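Inactive dihydroorotase-like domain (Chaetomium thermophilum, PDB 5NNL) adopts the TIM-barrel fold of the dihydroorotase family and is an inactive member of it. Local coordinates at residues G8-V20 with Y39-I53. Residues are numbered along the deposited sequence; the frame is centred on the assembly and turned at random.
Sequences GLINIAAFVPGLV and YSMIRIMPVSKDGSI
Arg43 reaches the corner that the first strand makes at Ile12 and gives NH1 to Ile12 O (2.9 Å), the oxygen lying in the guanidinium plane at its edge. Arg43 CG stands anti to its own backbone N (chi1 166°) and the chain runs extended to NE, which carries its CB, CG and CD close past Ile12 O; NE hydrogen-bonds Ser97 OG. On either side of this corner the strands pair in parallel, Arg43 N binding Asn11 O and Ala14 N binding Arg43 O at 2.8 Å, with a beta bulge between Asn11 and Ala14. Asn11 OD1 accepts from Ala13 N in an Asx turn, the donor standing above the carbonyl plane, and also receives Ile218 N.

The tightest apolar packing lies further along, where Ile44 CG2 meets Leu19 CD1 at 3.6 Å and Val16 CG2 at 3.7 Å, while Leu19 CD2 crosses to Ile53 CD1. Met45 SD belongs to this packed region too, at the edge of the Phe15 ring, 5.4 Å from its centroid, a Met-aromatic contact. Toward solvent the grip thins: Lys49 N holds Pro17 O (3.2 Å), but beyond CB the bent lysine chain departs into solvent. Helix 26-37 links the two parallel strands and packs against Ile42 and Ile44, a beta-alpha-beta crossover of the TIM barrel typical of dihydroorotase-like proteins.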
loop_
_atom_site.group_PDB
_atom_site.type_symbol
_atom_site.label_atom_id
_atom_site.label_comp_id
_atom_site.label_asym_id
_atom_site.label_seq_id
_atom_site.Cartn_x
_atom_site.Cartn_y
_atom_site.Cartn_z
ATOM N N GLY A 8 13.634 -5.137 -6.910
ATOM C CA GLY A 8 12.752 -3.993 -6.809
ATOM C C GLY A 8 11.568 -4.316 -5.925
ATOM O O GLY A 8 10.978 -5.393 -6.050
ATOM N N LEU A 9 11.218 -3.412 -5.017
ATOM C CA LEU A 9 10.188 -3.688 -4.025
ATOM C C LEU A 9 8.836 -3.162 -4.492
ATOM O O LEU A 9 8.727 -2.400 -5.456
ATOM C CB LEU A 9 10.568 -3.084 -2.667
ATOM C CG LEU A 9 11.860 -3.632 -2.046
ATOM C CD1 LEU A 9 12.172 -2.908 -0.740
ATOM C CD2 LEU A 9 11.779 -5.146 -1.813
ATOM N N ILE A 10 7.793 -3.585 -3.779
ATOM C CA ILE A 10 6.413 -3.374 -4.192
ATOM C C ILE A 10 5.638 -2.780 -3.027
ATOM O O ILE A 10 5.652 -3.329 -1.920
ATOM C CB ILE A 10 5.763 -4.688 -4.665
ATOM C CG1 ILE A 10 6.542 -5.254 -5.856
ATOM C CG2 ILE A 10 4.296 -4.465 -5.028
ATOM C CD1 ILE A 10 6.055 -6.612 -6.344
ATOM N N ASN A 11 4.978 -1.652 -3.273
ATOM C CA ASN A 11 4.047 -1.050 -2.324
ATOM C C ASN A 11 2.649 -1.150 -2.919
ATOM O O ASN A 11 2.341 -0.480 -3.911
ATOM C CB ASN A 11 4.403 0.406 -2.031
ATOM C CG ASN A 11 3.368 1.088 -1.154
ATOM O OD1 ASN A 11 2.680 0.436 -0.368
ATOM N ND2 ASN A 11 3.240 2.399 -1.294
ATOM N N ILE A 12 1.800 -1.991 -2.318
ATOM C CA ILE A 12 0.462 -2.211 -2.864
ATOM C C ILE A 12 -0.541 -1.135 -2.483
ATOM O O ILE A 12 -1.729 -1.277 -2.799
ATOM C CB ILE A 12 -0.109 -3.571 -2.420
ATOM C CG1 ILE A 12 -0.161 -3.656 -0.892
ATOM C CG2 ILE A 12 0.734 -4.690 -2.976
ATOM C CD1 ILE A 12 -1.136 -4.676 -0.374
ATOM N N ALA A 13 -0.115 -0.067 -1.812
ATOM C CA ALA A 13 -1.034 1.006 -1.428
ATOM C C ALA A 13 -0.215 2.296 -1.352
ATOM O O ALA A 13 0.325 2.643 -0.300
ATOM C CB ALA A 13 -1.733 0.708 -0.108
ATOM N N ALA A 14 -0.121 2.988 -2.485
ATOM C CA ALA A 14 0.533 4.285 -2.559
ATOM C C ALA A 14 -0.542 5.358 -2.654
ATOM O O ALA A 14 -1.321 5.379 -3.615
ATOM C CB ALA A 14 1.482 4.359 -3.756
ATOM N N PHE A 15 -0.582 6.243 -1.666
ATOM C CA PHE A 15 -1.607 7.273 -1.613
ATOM C C PHE A 15 -1.197 8.468 -2.464
ATOM O O PHE A 15 -0.067 8.959 -2.359
ATOM C CB PHE A 15 -1.845 7.702 -0.167
ATOM C CG PHE A 15 -2.980 8.671 0.001
ATOM C CD1 PHE A 15 -4.293 8.269 -0.198
ATOM C CD2 PHE A 15 -2.735 9.981 0.372
ATOM C CE1 PHE A 15 -5.338 9.162 -0.037
ATOM C CE2 PHE A 15 -3.772 10.877 0.533
ATOM C CZ PHE A 15 -5.076 10.466 0.329
ATOM N N VAL A 16 -2.116 8.935 -3.304
ATOM C CA VAL A 16 -1.856 10.055 -4.204
ATOM C C VAL A 16 -2.947 11.099 -3.994
ATOM O O VAL A 16 -4.051 10.956 -4.538
ATOM C CB VAL A 16 -1.788 9.592 -5.669
ATOM C CG1 VAL A 16 -1.501 10.776 -6.597
ATOM C CG2 VAL A 16 -0.718 8.516 -5.833
ATOM N N PRO A 17 -2.685 12.151 -3.212
ATOM C CA PRO A 17 -3.731 13.157 -2.949
ATOM C C PRO A 17 -4.431 13.680 -4.195
ATOM O O PRO A 17 -5.665 13.649 -4.259
ATOM C CB PRO A 17 -2.955 14.260 -2.218
ATOM C CG PRO A 17 -1.873 13.539 -1.506
ATOM C CD PRO A 17 -1.486 12.377 -2.390
ATOM N N GLY A 18 -3.683 14.169 -5.182
ATOM C CA GLY A 18 -4.284 14.730 -6.378
ATOM C C GLY A 18 -4.390 13.734 -7.513
ATOM O O GLY A 18 -4.196 14.087 -8.681
ATOM N N LEU A 19 -4.708 12.482 -7.179
ATOM C CA LEU A 19 -4.803 11.442 -8.199
ATOM C C LEU A 19 -5.807 11.813 -9.285
ATOM O O LEU A 19 -5.534 11.643 -10.480
ATOM C CB LEU A 19 -5.195 10.113 -7.551
ATOM C CG LEU A 19 -5.371 8.926 -8.500
ATOM C CD1 LEU A 19 -4.062 8.594 -9.199
ATOM C CD2 LEU A 19 -5.903 7.720 -7.747
ATOM N N VAL A 20 -6.976 12.308 -8.889
ATOM C CA VAL A 20 -8.053 12.616 -9.822
ATOM C C VAL A 20 -8.190 14.124 -10.030
ATOM O O VAL A 20 -9.218 14.591 -10.519
ATOM C CB VAL A 20 -9.382 11.989 -9.370
ATOM C CG1 VAL A 20 -9.328 10.476 -9.527
ATOM C CG2 VAL A 20 -9.706 12.372 -7.926
ATOM N N TYR A 39 11.104 1.166 -4.245
ATOM C CA TYR A 39 9.876 0.584 -4.774
ATOM C C TYR A 39 9.833 0.822 -6.280
ATOM O O TYR A 39 9.634 1.955 -6.729
ATOM C CB TYR A 39 8.656 1.189 -4.081
ATOM C CG TYR A 39 8.717 1.097 -2.573
ATOM C CD1 TYR A 39 8.465 -0.104 -1.920
ATOM C CD2 TYR A 39 9.040 2.205 -1.803
ATOM C CE1 TYR A 39 8.531 -0.199 -0.540
ATOM C CE2 TYR A 39 9.105 2.123 -0.421
ATOM C CZ TYR A 39 8.851 0.915 0.205
ATOM O OH TYR A 39 8.913 0.816 1.580
ATOM N N SER A 40 10.027 -0.243 -7.058
ATOM C CA SER A 40 9.948 -0.165 -8.512
ATOM C C SER A 40 8.553 -0.469 -9.044
ATOM O O SER A 40 8.339 -0.390 -10.258
ATOM C CB SER A 40 10.960 -1.126 -9.148
ATOM O OG SER A 40 10.685 -2.472 -8.795
ATOM N N MET A 41 7.609 -0.817 -8.171
ATOM C CA MET A 41 6.239 -1.118 -8.562
ATOM C C MET A 41 5.321 -0.724 -7.419
ATOM O O MET A 41 5.536 -1.150 -6.280
ATOM C CB MET A 41 6.065 -2.606 -8.880
ATOM C CG MET A 41 5.707 -2.911 -10.326
ATOM S SD MET A 41 4.051 -2.362 -10.784
ATOM C CE MET A 41 3.369 -3.885 -11.429
ATOM N N ILE A 42 4.301 0.073 -7.720
ATOM C CA ILE A 42 3.353 0.530 -6.710
ATOM C C ILE A 42 1.941 0.416 -7.262
ATOM O O ILE A 42 1.691 0.711 -8.437
ATOM C CB ILE A 42 3.641 1.979 -6.257
ATOM C CG1 ILE A 42 3.480 2.962 -7.420
ATOM C CG2 ILE A 42 5.036 2.074 -5.663
ATOM C CD1 ILE A 42 3.564 4.428 -7.006
ATOM N N ARG A 43 1.018 -0.019 -6.411
ATOM C CA ARG A 43 -0.405 0.076 -6.698
ATOM C C ARG A 43 -0.920 1.391 -6.135
ATOM O O ARG A 43 -0.680 1.711 -4.966
ATOM C CB ARG A 43 -1.177 -1.100 -6.099
ATOM C CG ARG A 43 -2.687 -0.880 -6.062
ATOM C CD ARG A 43 -3.451 -2.059 -5.486
ATOM N NE ARG A 43 -4.845 -1.691 -5.275
ATOM C CZ ARG A 43 -5.278 -0.953 -4.256
ATOM N NH1 ARG A 43 -4.426 -0.508 -3.337
ATOM N NH2 ARG A 43 -6.566 -0.656 -4.156
ATOM N N ILE A 44 -1.617 2.148 -6.971
ATOM C CA ILE A 44 -2.131 3.456 -6.592
ATOM C C ILE A 44 -3.479 3.273 -5.909
ATOM O O ILE A 44 -4.384 2.635 -6.459
ATOM C CB ILE A 44 -2.249 4.372 -7.822
ATOM C CG1 ILE A 44 -0.930 4.395 -8.608
ATOM C CG2 ILE A 44 -2.642 5.775 -7.402
ATOM C CD1 ILE A 44 0.272 4.838 -7.800
ATOM N N MET A 45 -3.609 3.827 -4.712
ATOM C CA MET A 45 -4.859 3.734 -3.969
ATOM C C MET A 45 -5.943 4.509 -4.707
ATOM O O MET A 45 -5.786 5.718 -4.928
ATOM C CB MET A 45 -4.681 4.282 -2.556
ATOM C CG MET A 45 -3.644 3.524 -1.732
ATOM S SD MET A 45 -3.449 4.174 -0.066
ATOM C CE MET A 45 -5.044 3.769 0.641
ATOM N N PRO A 46 -7.050 3.874 -5.101
ATOM C CA PRO A 46 -8.065 4.596 -5.889
ATOM C C PRO A 46 -8.742 5.732 -5.137
ATOM O O PRO A 46 -9.332 6.607 -5.781
ATOM C CB PRO A 46 -9.069 3.497 -6.268
ATOM C CG PRO A 46 -8.878 2.418 -5.242
ATOM C CD PRO A 46 -7.434 2.479 -4.830
ATOM N N VAL A 47 -8.678 5.756 -3.809
ATOM C CA VAL A 47 -9.280 6.816 -3.009
ATOM C C VAL A 47 -8.192 7.829 -2.679
ATOM O O VAL A 47 -7.179 7.487 -2.057
ATOM C CB VAL A 47 -9.931 6.254 -1.734
ATOM C CG1 VAL A 47 -10.414 7.373 -0.815
ATOM C CG2 VAL A 47 -11.094 5.323 -2.097
ATOM N N SER A 48 -8.401 9.077 -3.086
ATOM C CA SER A 48 -7.429 10.140 -2.889
ATOM C C SER A 48 -7.985 11.177 -1.903
ATOM O O SER A 48 -8.917 10.886 -1.139
ATOM C CB SER A 48 -7.055 10.721 -4.258
ATOM O OG SER A 48 -8.200 11.094 -5.006
ATOM N N LYS A 49 -7.406 12.382 -1.908
ATOM C CA LYS A 49 -7.727 13.380 -0.887
ATOM C C LYS A 49 -9.219 13.705 -0.867
ATOM O O LYS A 49 -9.913 13.442 0.123
ATOM C CB LYS A 49 -6.896 14.643 -1.122
ATOM C CG LYS A 49 -7.322 15.859 -0.292
ATOM C CD LYS A 49 -6.137 16.506 0.402
ATOM C CE LYS A 49 -6.408 17.953 0.817
ATOM N NZ LYS A 49 -6.816 18.077 2.250
ATOM N N ASP A 50 -9.726 14.296 -1.945
ATOM C CA ASP A 50 -11.124 14.708 -2.039
ATOM C C ASP A 50 -11.758 14.145 -3.303
ATOM O O ASP A 50 -12.540 14.813 -3.985
ATOM C CB ASP A 50 -11.247 16.230 -1.998
ATOM C CG ASP A 50 -11.080 16.795 -0.595
ATOM O OD1 ASP A 50 -11.780 16.319 0.327
ATOM O OD2 ASP A 50 -10.245 17.710 -0.413
ATOM N N GLY A 51 -11.429 12.903 -3.625
ATOM C CA GLY A 51 -11.986 12.259 -4.795
ATOM C C GLY A 51 -11.595 10.800 -4.825
ATOM O O GLY A 51 -11.010 10.275 -3.875
ATOM N N SER A 52 -11.927 10.146 -5.933
ATOM C CA SER A 52 -11.616 8.731 -6.075
ATOM C C SER A 52 -11.792 8.319 -7.527
ATOM O O SER A 52 -12.519 8.960 -8.291
ATOM C CB SER A 52 -12.514 7.873 -5.178
ATOM O OG SER A 52 -13.862 7.947 -5.611
ATOM N N ILE A 53 -11.115 7.233 -7.894
ATOM C CA ILE A 53 -11.385 6.548 -9.154
ATOM C C ILE A 53 -12.632 5.697 -8.929
ATOM O O ILE A 53 -12.568 4.616 -8.342
ATOM C CB ILE A 53 -10.194 5.712 -9.627
ATOM C CG1 ILE A 53 -8.993 6.625 -9.906
ATOM C CG2 ILE A 53 -10.569 4.901 -10.876
ATOM C CD1 ILE A 53 -7.737 5.893 -10.365
#